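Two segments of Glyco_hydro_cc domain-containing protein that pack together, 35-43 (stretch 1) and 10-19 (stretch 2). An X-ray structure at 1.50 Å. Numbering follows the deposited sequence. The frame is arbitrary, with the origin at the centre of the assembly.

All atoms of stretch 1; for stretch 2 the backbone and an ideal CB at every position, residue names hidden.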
ATOM      1  N   PRO A  35     -12.223  -7.881   2.073  1.00 14.52           N
ATOM      2  CA  PRO A  35     -12.871  -6.606   2.308  1.00 14.27           C
ATOM      3  C   PRO A  35     -13.738  -6.643   3.564  1.00 14.88           C
ATOM      4  O   PRO A  35     -14.089  -7.724   4.116  1.00 14.69           O
ATOM      5  CB  PRO A  35     -13.765  -6.381   1.097  1.00 15.10           C
ATOM      6  CG  PRO A  35     -13.331  -7.373   0.087  1.00 15.93           C
ATOM      7  CD  PRO A  35     -12.704  -8.525   0.843  1.00 14.80           C
ATOM      8  N   HIS A  36     -14.122  -5.453   3.992  1.00 14.12           N
ATOM      9  CA  HIS A  36     -15.056  -5.291   5.123  1.00 14.78           C
ATOM     10  C   HIS A  36     -16.321  -6.133   4.889  1.00 15.34           C
ATOM     11  O   HIS A  36     -16.812  -6.207   3.753  1.00 14.28           O
ATOM     12  CB  HIS A  36     -15.456  -3.838   5.287  1.00 15.07           C
ATOM     13  CG  HIS A  36     -16.122  -3.566   6.590  1.00 15.32           C
ATOM     14  ND1 HIS A  36     -17.425  -3.888   6.835  1.00 15.93           N
ATOM     15  CD2 HIS A  36     -15.627  -3.035   7.736  1.00 15.87           C
ATOM     16  CE1 HIS A  36     -17.720  -3.528   8.084  1.00 16.81           C
ATOM     17  NE2 HIS A  36     -16.644  -2.937   8.635  1.00 15.93           N
ATOM     18  N   ASP A  37     -16.840  -6.752   5.934  1.00 16.85           N
ATOM     19  CA  ASP A  37     -17.970  -7.708   5.812  1.00 19.84           C
ATOM     20  C   ASP A  37     -19.216  -7.016   5.248  1.00 19.06           C
ATOM     21  O   ASP A  37     -20.030  -7.721   4.602  1.00 19.62           O
ATOM     22  CB  ASP A  37     -18.293  -8.405   7.145  1.00 22.55           C
ATOM     23  CG  ASP A  37     -17.337  -9.556   7.486  1.00 24.83           C
ATOM     24  OD1 ASP A  37     -16.627 -10.069   6.561  1.00 27.19           O
ATOM     25  OD2 ASP A  37     -17.236  -9.882   8.705  1.00 27.36           O
ATOM     26  N   ARG A  38     -19.351  -5.707   5.434  1.00 19.07           N
ATOM     27  CA  ARG A  38     -20.520  -4.939   4.921  1.00 20.05           C
ATOM     28  C   ARG A  38     -20.579  -5.075   3.394  1.00 19.17           C
ATOM     29  O   ARG A  38     -21.715  -5.076   2.840  1.00 18.74           O
ATOM     30  CB  ARG A  38     -20.456  -3.507   5.434  1.00 22.63           C
ATOM     31  CG  ARG A  38     -21.704  -2.714   5.082  1.00 26.95           C
ATOM     32  CD  ARG A  38     -21.635  -1.323   5.691  1.00 29.33           C
ATOM     33  NE  ARG A  38     -22.757  -0.481   5.284  1.00 32.40           N
ATOM     34  CZ  ARG A  38     -22.846   0.833   5.503  1.00 32.99           C
ATOM     35  NH1 ARG A  38     -23.910   1.507   5.086  1.00 34.08           N
ATOM     36  NH2 ARG A  38     -21.888   1.445   6.168  1.00 33.73           N
ATOM     37  N   LEU A  39     -19.435  -5.317   2.723  1.00 16.47           N
ATOM     38  CA  LEU A  39     -19.441  -5.303   1.222  1.00 16.48           C
ATOM     39  C   LEU A  39     -19.637  -6.696   0.642  1.00 16.26           C
ATOM     40  O   LEU A  39     -19.607  -6.835  -0.603  1.00 16.71           O
ATOM     41  CB  LEU A  39     -18.120  -4.704   0.739  1.00 15.99           C
ATOM     42  CG  LEU A  39     -17.940  -3.212   0.980  1.00 16.43           C
ATOM     43  CD1 LEU A  39     -16.548  -2.764   0.571  1.00 16.26           C
ATOM     44  CD2 LEU A  39     -18.923  -2.405   0.182  1.00 17.42           C
ATOM     45  N   ALA A  40     -19.844  -7.736   1.466  1.00 16.67           N
ATOM     46  CA  ALA A  40     -19.812  -9.137   0.997  1.00 16.75           C
ATOM     47  C   ALA A  40     -20.843  -9.408  -0.102  1.00 17.50           C
ATOM     48  O   ALA A  40     -20.592 -10.286  -0.942  1.00 18.34           O
ATOM     49  CB  ALA A  40     -20.068 -10.086   2.152  1.00 17.55           C
ATOM     50  N   ALA A  41     -22.024  -8.822  -0.018  1.00 16.57           N
ATOM     51  CA  ALA A  41     -23.148  -9.092  -0.962  1.00 16.51           C
ATOM     52  C   ALA A  41     -23.363  -7.917  -1.924  1.00 15.94           C
ATOM     53  O   ALA A  41     -24.510  -7.756  -2.443  1.00 16.02           O
ATOM     54  CB  ALA A  41     -24.396  -9.397  -0.188  1.00 17.36           C
ATOM     55  N   TYR A  42     -22.264  -7.246  -2.267  1.00 14.98           N
ATOM     56  CA  TYR A  42     -22.289  -6.132  -3.253  1.00 14.83           C
ATOM     57  C   TYR A  42     -21.278  -6.421  -4.368  1.00 14.69           C
ATOM     58  O   TYR A  42     -20.132  -6.715  -4.136  1.00 14.40           O
ATOM     59  CB  TYR A  42     -21.983  -4.787  -2.597  1.00 14.52           C
ATOM     60  CG  TYR A  42     -23.030  -4.265  -1.651  1.00 14.91           C
ATOM     61  CD1 TYR A  42     -24.144  -3.565  -2.102  1.00 15.72           C
ATOM     62  CD2 TYR A  42     -22.902  -4.479  -0.283  1.00 15.07           C
ATOM     63  CE1 TYR A  42     -25.080  -3.058  -1.227  1.00 15.80           C
ATOM     64  CE2 TYR A  42     -23.834  -3.973   0.603  1.00 15.36           C
ATOM     65  CZ  TYR A  42     -24.898  -3.250   0.124  1.00 15.91           C
ATOM     66  OH  TYR A  42     -25.823  -2.702   0.956  1.00 17.16           O
ATOM     67  N   ASP A  43     -21.721  -6.313  -5.596  1.00 15.03           N
ATOM     68  CA  ASP A  43     -20.796  -6.433  -6.748  1.00 15.26           C
ATOM     69  C   ASP A  43     -20.086  -5.090  -6.955  1.00 15.01           C
ATOM     70  O   ASP A  43     -20.465  -4.341  -7.866  1.00 15.66           O
ATOM     71  CB  ASP A  43     -21.560  -6.898  -7.965  1.00 15.97           C
ATOM     72  CG  ASP A  43     -20.684  -7.123  -9.180  1.00 16.50           C
ATOM     73  OD1 ASP A  43     -19.429  -6.999  -9.049  1.00 15.84           O
ATOM     74  OD2 ASP A  43     -21.296  -7.387 -10.218  1.00 18.29           O
ATOM     75  N   UNK A  10      -7.570   2.252   3.212  1.00 11.68           N
ATOM     76  CA  UNK A  10      -8.726   2.518   4.096  1.00 11.96           C
ATOM     77  C   UNK A  10      -9.635   1.307   4.080  1.00 11.88           C
ATOM     78  O   UNK A  10      -9.899   0.799   3.013  1.00 12.66           O
ATOM     79  CB  UNK A  10      -9.492   3.769   3.662  1.00 11.96           C
ATOM     80  N   UNK A  11     -10.200   0.941   5.216  1.00 12.23           N
ATOM     81  CA  UNK A  11     -11.168  -0.177   5.253  1.00 11.94           C
ATOM     82  C   UNK A  11     -12.539   0.357   4.811  1.00 12.57           C
ATOM     83  O   UNK A  11     -13.452   0.515   5.644  1.00 12.99           O
ATOM     84  CB  UNK A  11     -11.250  -0.796   6.650  1.00 11.94           C
ATOM     85  N   UNK A  12     -12.719   0.505   3.497  1.00 12.48           N
ATOM     86  CA  UNK A  12     -14.004   1.012   2.953  1.00 13.20           C
ATOM     87  C   UNK A  12     -15.099   0.024   3.383  1.00 14.05           C
ATOM     88  O   UNK A  12     -14.959  -1.209   3.120  1.00 13.34           O
ATOM     89  CB  UNK A  12     -13.958   1.157   1.431  1.00 13.20           C
ATOM     90  N   UNK A  13     -16.136   0.524   4.067  1.00 14.92           N
ATOM     91  CA  UNK A  13     -17.241  -0.307   4.625  1.00 16.27           C
ATOM     92  C   UNK A  13     -18.569   0.001   3.901  1.00 17.74           C
ATOM     93  O   UNK A  13     -19.349  -0.937   3.530  1.00 20.55           O
ATOM     94  CB  UNK A  13     -17.396  -0.056   6.126  1.00 16.27           C
ATOM     95  N   UNK A  14     -18.721   1.210   3.424  1.00 16.69           N
ATOM     96  CA  UNK A  14     -20.018   1.722   2.965  1.00 16.24           C
ATOM     97  C   UNK A  14     -20.029   1.764   1.453  1.00 15.19           C
ATOM     98  O   UNK A  14     -19.186   2.427   0.882  1.00 14.52           O
ATOM     99  CB  UNK A  14     -20.305   3.110   3.542  1.00 16.24           C
ATOM    100  N   UNK A  15     -21.045   1.166   0.809  1.00 14.93           N
ATOM    101  CA  UNK A  15     -21.260   1.368  -0.624  1.00 15.13           C
ATOM    102  C   UNK A  15     -21.354   2.862  -0.964  1.00 15.12           C
ATOM    103  O   UNK A  15     -20.844   3.271  -1.976  1.00 15.01           O
ATOM    104  CB  UNK A  15     -22.530   0.644  -1.075  1.00 15.13           C
ATOM    105  N   UNK A  16     -21.933   3.679  -0.078  1.00 15.51           N
ATOM    106  CA  UNK A  16     -22.019   5.141  -0.333  1.00 15.60           C
ATOM    107  C   UNK A  16     -20.604   5.734  -0.488  1.00 15.37           C
ATOM    108  O   UNK A  16     -20.402   6.628  -1.311  1.00 15.12           O
ATOM    109  CB  UNK A  16     -22.764   5.845   0.803  1.00 15.60           C
ATOM    110  N   UNK A  17     -19.665   5.299   0.347  1.00 15.12           N
ATOM    111  CA  UNK A  17     -18.264   5.751   0.230  1.00 14.80           C
ATOM    112  C   UNK A  17     -17.679   5.302  -1.104  1.00 15.51           C
ATOM    113  O   UNK A  17     -16.938   6.041  -1.695  1.00 15.54           O
ATOM    114  CB  UNK A  17     -17.418   5.211   1.385  1.00 14.80           C
ATOM    115  N   UNK A  18     -17.989   4.099  -1.590  1.00 15.61           N
ATOM    116  CA  UNK A  18     -17.579   3.715  -2.976  1.00 15.77           C
ATOM    117  C   UNK A  18     -18.192   4.612  -4.046  1.00 15.48           C
ATOM    118  O   UNK A  18     -17.464   4.922  -5.008  1.00 15.31           O
ATOM    119  CB  UNK A  18     -17.977   2.266  -3.261  1.00 15.77           C
ATOM    120  N   UNK A  19     -19.458   5.029  -3.949  1.00 14.94           N
ATOM    121  CA  UNK A  19     -20.063   5.944  -4.947  1.00 15.47           C
ATOM    122  C   UNK A  19     -19.175   7.191  -5.024  1.00 15.92           C
ATOM    123  O   UNK A  19     -18.783   7.619  -6.157  1.00 16.04           O
ATOM    124  CB  UNK A  19     -21.501   6.315  -4.577  1.00 15.47           C
TER

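Stretch 1 offers this contact an imidazole, an extended arginine, a leucine tip and a tyrosine ring, and stretch 2 runs past them and then turns into a helix.

Position 10 has nothing of stretch 1 within 5.5 Å of its ideal CB, so the contact sets no limit there. It is Tyr-10, whose hydroxyl is bonded elsewhere in the structure.

At position 11, CA-to-CB points sideways, with the ideal CB 5.0 Å from His-36 CD2. A short polar chain such as Asp or Asn could approach the imidazole edge and would be placed to meet the NH of His-36 through a water. The residue is Asp-11. Its OD2 lies 3.4 Å from His-36 CD2, near the plane of the ring, a contact rather than a hydrogen bond. A water does the bonding: it donates to Asp-11 OD1 (2.7 Å) and to the carbonyl O of position 12 (2.6 Å) and accepts from His-36 N (3.0 Å), tying the two backbones together where no direct hydrogen bond crosses.

At position 12 the ideal CB, again sideways, is 4.8 Å from Leu-39 CD1, which favours an apolar chain such as Val, Ile or Leu. Val-12 fits with chi1 in t, but its closest approaches are made by the backbone: Val-12 O is 3.4 Å from both His-36 CB and Leu-39 CD1.

Position 13 is tightly placed. Its ideal CB stands 3.8 Å from His-36 CG and 4.4 Å from Arg-38 CD, leaving little room in those directions, so a small residue, Ala or perhaps Ser, is the natural guess. Ala-13 lays its methyl over the imidazole face, CB 3.6 Å from the ring centroid and only 7° off the normal, a CH-pi contact. The ring is held by its own stretch, since Arg-38 N donates to His-36 ND1 (3.0 Å). Ala-13 O, 3.2 Å from Arg-38 CD, is buried by the contact without a hydrogen-bond partner.

Position 14 precedes the helix, and its phi/psi of -106/128 suits an N-cap: Ser, Thr, Asp or Asn. CA-to-CB points away overall, although the ideal CB is 3.5 Å from Arg-38 NH2. Ser-14 caps through a weak bond from the backbone N of position 16 to Ser-14 OG (3.1 Å), while its CB packs over one face of the guanidinium.

Position 15 opens the helix, pointing toward Tyr-42 CE1 (4.5 Å from the ideal CB) and Leu-39 CD2 (4.9 Å). With phi -54 and an apolar, aromatic surface ahead, Pro is favoured, though Ala, Val or Leu could pack. Pro-15 sets CG 3.7 Å from the Tyr-42 ring centroid, over its face, and 4.2 Å from Leu-39 CD2; its CD lies over the guanidinium.

Positions 16, 17 and 19 are unconstrained by stretch 1: Ala-16, Asp-17 and Ser-19 make no contact.

Position 18 points toward stretch 1 from too far for a short chain; a long apolar one, Leu or Met, could span the gap. Leu-18 does, its CD1 reaching 3.9 Å from Leu-39 CD2.

Stretch 2, residues 10-19: YDVASPADLS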
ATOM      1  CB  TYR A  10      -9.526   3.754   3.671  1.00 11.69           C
ATOM      2  CG  TYR A  10     -10.660   4.155   4.575  1.00 12.01           C
ATOM      3  CD1 TYR A  10     -10.394   4.588   5.861  1.00 11.76           C
ATOM      4  CD2 TYR A  10     -11.971   4.150   4.146  1.00 12.45           C
ATOM      5  CE1 TYR A  10     -11.418   4.982   6.694  1.00 12.80           C
ATOM      6  CE2 TYR A  10     -13.014   4.484   4.994  1.00 12.55           C
ATOM      7  CZ  TYR A  10     -12.733   4.912   6.276  1.00 13.25           C
ATOM      8  OH  TYR A  10     -13.711   5.321   7.166  1.00 13.99           O
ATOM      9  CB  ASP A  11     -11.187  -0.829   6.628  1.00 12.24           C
ATOM     10  CG  ASP A  11     -11.963  -2.127   6.657  1.00 12.59           C
ATOM     11  OD1 ASP A  11     -12.130  -2.751   5.575  1.00 12.48           O
ATOM     12  OD2 ASP A  11     -12.269  -2.559   7.769  1.00 14.13           O
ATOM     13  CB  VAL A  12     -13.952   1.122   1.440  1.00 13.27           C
ATOM     14  CG1 VAL A  12     -15.297   1.547   0.918  1.00 14.39           C
ATOM     15  CG2 VAL A  12     -12.862   2.070   0.987  1.00 12.85           C
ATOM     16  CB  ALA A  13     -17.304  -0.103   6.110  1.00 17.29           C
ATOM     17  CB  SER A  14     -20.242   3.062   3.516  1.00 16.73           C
ATOM     18  OG  SER A  14     -21.447   3.598   2.991  1.00 17.58           O
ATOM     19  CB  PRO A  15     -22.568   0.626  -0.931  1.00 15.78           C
ATOM     20  CG  PRO A  15     -22.639  -0.395   0.163  1.00 15.99           C
ATOM     21  CD  PRO A  15     -22.060   0.259   1.407  1.00 15.82           C
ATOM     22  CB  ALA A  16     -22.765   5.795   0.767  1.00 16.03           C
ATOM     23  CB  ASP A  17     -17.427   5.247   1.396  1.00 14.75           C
ATOM     24  CG  ASP A  17     -17.636   5.989   2.690  1.00 15.24           C
ATOM     25  OD1 ASP A  17     -18.131   7.180   2.665  1.00 16.37           O
ATOM     26  OD2 ASP A  17     -17.172   5.444   3.711  1.00 15.04           O
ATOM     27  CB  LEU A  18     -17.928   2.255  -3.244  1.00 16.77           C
ATOM     28  CG  LEU A  18     -17.092   1.264  -2.473  1.00 16.74           C
ATOM     29  CD1 LEU A  18     -17.638  -0.138  -2.685  1.00 17.64           C
ATOM     30  CD2 LEU A  18     -15.627   1.372  -2.830  1.00 17.02           C
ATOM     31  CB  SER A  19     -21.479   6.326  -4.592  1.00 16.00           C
ATOM     32  OG  SER A  19     -22.403   5.252  -4.787  1.00 16.18           O
TER
HETATM   33  O   HOH W   1     -12.961  -2.870   2.966  1.00 14.27           O
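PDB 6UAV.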